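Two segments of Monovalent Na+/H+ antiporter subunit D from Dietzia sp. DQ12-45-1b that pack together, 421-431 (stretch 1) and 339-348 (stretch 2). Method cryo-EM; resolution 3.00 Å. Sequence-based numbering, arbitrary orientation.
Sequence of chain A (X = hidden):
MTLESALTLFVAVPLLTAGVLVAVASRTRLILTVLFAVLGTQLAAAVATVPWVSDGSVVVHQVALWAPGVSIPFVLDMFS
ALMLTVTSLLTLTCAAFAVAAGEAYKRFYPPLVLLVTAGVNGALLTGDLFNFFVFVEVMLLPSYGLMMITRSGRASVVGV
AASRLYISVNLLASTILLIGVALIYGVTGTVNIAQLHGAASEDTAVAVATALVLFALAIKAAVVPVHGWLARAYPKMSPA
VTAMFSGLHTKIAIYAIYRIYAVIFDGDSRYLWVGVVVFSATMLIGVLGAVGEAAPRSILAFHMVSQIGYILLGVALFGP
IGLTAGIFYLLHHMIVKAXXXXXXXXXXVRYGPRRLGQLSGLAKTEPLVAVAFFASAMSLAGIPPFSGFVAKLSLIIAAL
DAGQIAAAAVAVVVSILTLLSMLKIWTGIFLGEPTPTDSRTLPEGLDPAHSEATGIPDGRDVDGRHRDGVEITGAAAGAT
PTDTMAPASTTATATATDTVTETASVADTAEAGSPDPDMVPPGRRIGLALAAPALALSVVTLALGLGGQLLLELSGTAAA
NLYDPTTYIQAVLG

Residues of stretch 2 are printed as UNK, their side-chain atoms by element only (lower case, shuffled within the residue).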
# COMPACT_ATOMS: atom_id res chain seq x y z
N SER A 421 12.86 -1.64 -16.44
CA SER A 421 11.49 -1.14 -16.44
C SER A 421 11.46 0.39 -16.44
O SER A 421 10.62 1.00 -17.11
CB SER A 421 10.72 -1.70 -15.25
OG SER A 421 9.64 -0.85 -14.92
N MET A 422 12.36 1.02 -15.69
CA MET A 422 12.42 2.48 -15.72
C MET A 422 12.81 2.98 -17.10
O MET A 422 12.31 4.02 -17.56
CB MET A 422 13.39 3.01 -14.66
CG MET A 422 12.99 2.68 -13.23
SD MET A 422 11.23 2.92 -12.91
CE MET A 422 11.10 4.70 -13.03
N LEU A 423 13.69 2.25 -17.80
CA LEU A 423 14.03 2.61 -19.17
C LEU A 423 12.87 2.36 -20.12
O LEU A 423 12.70 3.09 -21.09
CB LEU A 423 15.26 1.84 -19.63
CG LEU A 423 16.60 2.36 -19.12
CD1 LEU A 423 17.74 1.56 -19.73
CD2 LEU A 423 16.75 3.83 -19.42
N LYS A 424 12.07 1.33 -19.85
CA LYS A 424 10.86 1.12 -20.64
C LYS A 424 9.92 2.31 -20.51
O LYS A 424 9.35 2.77 -21.51
CB LYS A 424 10.16 -0.17 -20.22
CG LYS A 424 9.26 -0.76 -21.28
CD LYS A 424 9.27 -2.27 -21.22
CE LYS A 424 9.02 -2.77 -19.81
NZ LYS A 424 7.73 -2.26 -19.25
N ILE A 425 9.75 2.82 -19.29
CA ILE A 425 8.92 4.01 -19.10
C ILE A 425 9.54 5.21 -19.83
O ILE A 425 8.86 5.92 -20.58
CB ILE A 425 8.73 4.31 -17.61
CG1 ILE A 425 7.91 3.22 -16.94
CG2 ILE A 425 8.03 5.64 -17.43
CD1 ILE A 425 7.65 3.49 -15.48
N TRP A 426 10.83 5.44 -19.61
CA TRP A 426 11.53 6.57 -20.21
C TRP A 426 11.47 6.52 -21.74
O TRP A 426 11.46 7.57 -22.39
CB TRP A 426 12.98 6.58 -19.72
CG TRP A 426 13.87 7.61 -20.34
CD1 TRP A 426 14.83 7.40 -21.28
CD2 TRP A 426 13.91 9.01 -20.03
NE1 TRP A 426 15.46 8.58 -21.59
CE2 TRP A 426 14.91 9.58 -20.84
CE3 TRP A 426 13.19 9.83 -19.16
CZ2 TRP A 426 15.21 10.94 -20.80
CZ3 TRP A 426 13.49 11.17 -19.13
CH2 TRP A 426 14.49 11.72 -19.94
N THR A 427 11.43 5.32 -22.31
CA THR A 427 11.39 5.18 -23.76
C THR A 427 9.97 5.29 -24.30
O THR A 427 9.76 5.85 -25.38
CB THR A 427 12.01 3.84 -24.17
OG1 THR A 427 13.34 3.76 -23.65
CG2 THR A 427 12.06 3.71 -25.68
N GLY A 428 8.99 4.78 -23.56
CA GLY A 428 7.62 4.81 -24.03
C GLY A 428 6.88 6.09 -23.75
O GLY A 428 5.78 6.28 -24.28
N ILE A 429 7.43 6.98 -22.92
CA ILE A 429 6.79 8.25 -22.59
C ILE A 429 7.64 9.44 -23.02
O ILE A 429 7.13 10.39 -23.62
CB ILE A 429 6.45 8.33 -21.09
CG1 ILE A 429 5.33 7.36 -20.74
CG2 ILE A 429 6.06 9.74 -20.70
CD1 ILE A 429 4.84 7.49 -19.32
N PHE A 430 8.93 9.40 -22.72
CA PHE A 430 9.76 10.60 -22.85
C PHE A 430 10.60 10.64 -24.12
O PHE A 430 10.77 11.71 -24.70
CB PHE A 430 10.68 10.73 -21.64
CG PHE A 430 9.95 11.00 -20.36
CD1 PHE A 430 9.52 9.96 -19.56
CD2 PHE A 430 9.69 12.30 -19.96
CE1 PHE A 430 8.84 10.21 -18.39
CE2 PHE A 430 9.02 12.55 -18.78
CZ PHE A 430 8.60 11.50 -18.00
N LEU A 431 11.13 9.51 -24.57
CA LEU A 431 11.98 9.49 -25.75
C LEU A 431 11.15 9.27 -27.01
O LEU A 431 10.30 8.38 -27.05
CB LEU A 431 13.05 8.40 -25.63
CG LEU A 431 14.18 8.69 -24.65
CD1 LEU A 431 15.28 7.65 -24.80
CD2 LEU A 431 14.73 10.08 -24.87
N UNK A 339 8.66 11.20 -5.30
CA UNK A 339 9.08 11.98 -6.46
C UNK A 339 8.80 11.27 -7.78
O UNK A 339 8.85 11.91 -8.83
c UNK A 339 10.58 12.29 -6.37
N UNK A 340 8.51 9.97 -7.74
CA UNK A 340 8.23 9.22 -8.96
C UNK A 340 6.74 9.18 -9.27
O UNK A 340 6.35 9.21 -10.44
c UNK A 340 10.23 8.27 -10.82
c UNK A 340 9.47 7.20 -10.06
c UNK A 340 10.40 6.08 -9.64
c UNK A 340 8.78 7.80 -8.83
N UNK A 341 5.90 9.10 -8.23
CA UNK A 341 4.46 9.20 -8.44
C UNK A 341 4.02 10.63 -8.72
O UNK A 341 2.91 10.84 -9.21
c UNK A 341 3.51 7.18 -7.23
c UNK A 341 2.61 6.60 -8.11
c UNK A 341 2.42 5.24 -8.12
c UNK A 341 3.71 8.67 -7.22
c UNK A 341 4.20 6.37 -6.36
c UNK A 341 4.01 5.01 -6.36
c UNK A 341 3.12 4.44 -7.24
N UNK A 342 4.87 11.62 -8.41
CA UNK A 342 4.55 13.01 -8.70
C UNK A 342 4.99 13.43 -10.09
O UNK A 342 4.40 14.35 -10.66
c UNK A 342 5.44 14.83 -5.35
c UNK A 342 3.19 14.32 -6.27
c UNK A 342 4.64 13.91 -6.25
c UNK A 342 5.21 13.93 -7.67
N UNK A 343 6.01 12.78 -10.65
CA UNK A 343 6.41 13.06 -12.02
C UNK A 343 5.51 12.34 -13.01
O UNK A 343 5.01 12.94 -13.97
c UNK A 343 7.87 12.67 -12.24
N UNK A 344 5.28 11.04 -12.79
CA UNK A 344 4.34 10.31 -13.62
C UNK A 344 2.92 10.78 -13.35
O UNK A 344 2.07 10.78 -14.26
c UNK A 344 4.50 8.79 -13.39
c UNK A 344 6.08 8.61 -15.37
c UNK A 344 3.40 8.01 -14.08
c UNK A 344 5.86 8.32 -13.91
N UNK A 345 2.63 11.21 -12.12
CA UNK A 345 1.31 11.73 -11.82
C UNK A 345 1.05 13.08 -12.47
O UNK A 345 -0.10 13.40 -12.79
N UNK A 346 2.09 13.88 -12.66
CA UNK A 346 1.92 15.16 -13.34
C UNK A 346 1.67 14.98 -14.83
O UNK A 346 1.13 15.89 -15.47
c UNK A 346 3.15 16.04 -13.14
N UNK A 347 2.03 13.83 -15.39
CA UNK A 347 1.71 13.55 -16.79
C UNK A 347 0.27 13.08 -16.92
O UNK A 347 -0.45 13.50 -17.83
c UNK A 347 5.15 12.10 -17.81
c UNK A 347 4.10 13.10 -17.42
c UNK A 347 2.70 12.51 -17.35
c UNK A 347 2.25 12.04 -18.72
N UNK A 348 -0.18 12.21 -16.01
CA UNK A 348 -1.55 11.73 -16.05
C UNK A 348 -2.56 12.83 -15.77
O UNK A 348 -3.75 12.64 -16.06
o UNK A 348 -1.35 6.94 -15.00
o UNK A 348 -2.53 8.34 -13.78
c UNK A 348 -1.18 9.26 -15.51
c UNK A 348 -1.72 8.10 -14.71
c UNK A 348 -1.73 10.59 -15.04

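Position 339 carries one side-chain carbon, CB, whose closest approach to stretch 1 is 10.1 Å, to CE of M422; it touches nothing there. A lone carbon on CA is a CB, so this is A339.

Position 340 has four carbons, and the fork lies at the second, one bond beyond CB. The CA-to-CB bond points toward stretch 1, and one terminal carbon reaches the CE of M422. The late fork identifies L340, and the contact is CD2 of L340 to CE of M422 at 3.7 Å. Its chi1 of -139° lies between the usual wells.

Position 341 shows one carbon followed by a ring of six carbons, with no oxygen on the ring. That is F341, out of reach of stretch 1.

Position 342 repeats the pattern of four carbons forked at the second, again out of reach. It is L342, with chi1 m and chi2 t.

Position 343 has a single carbon directed toward stretch 1 but too short to touch it. This is A343.

At position 344 the four carbons fork at the first, and one arm is two carbons long; the end of that longer arm reaches I425, I429 and F430. The early fork with unequal arms is the signature of isoleucine: I344. CA-to-CB points sideways, yet the side chain's end comes nearer, and CD1 of I344 lies 4.1 Å from CG2 of I425 and 4.3 Å from CD1 of I429. The same methyl sits near the ring plane of F430, at its edge.

Position 345 has no side-chain atoms, hence G345. An ideal CB here would lie 2.3 Å from O of F341, a clash within its own helix.

Position 346 bears one carbon, out of reach, and is A346.

Position 347 again has four carbons forked at the first, with one longer arm whose end reaches I429 and F430; its CA-to-CB bond points toward stretch 1. This is I347, whose CD1 approaches CZ of F430 at 3.5 Å and CG2 of I429 at 3.8 Å.

Position 348 has three carbons, the third carrying two oxygens: a carboxylate one methylene longer than aspartate, so E348. It does not touch stretch 1, and its OE1 is hydrogen-bonded elsewhere in the structure.

The contact is wholly apolar, with no hydrogen bond across it. The helices run in broadly the same direction, at 23°, with axes 12.9 Å apart at closest approach, so side chains must bridge the gap. Contacting positions 340, 344 and 347 recur at spacings of four and three, keeping them on one helix flank. They meet M422, I425, I429 and F430, burying a modest 251 Å² in total.

Stretch 2 339-348: ALFLAIGAIE
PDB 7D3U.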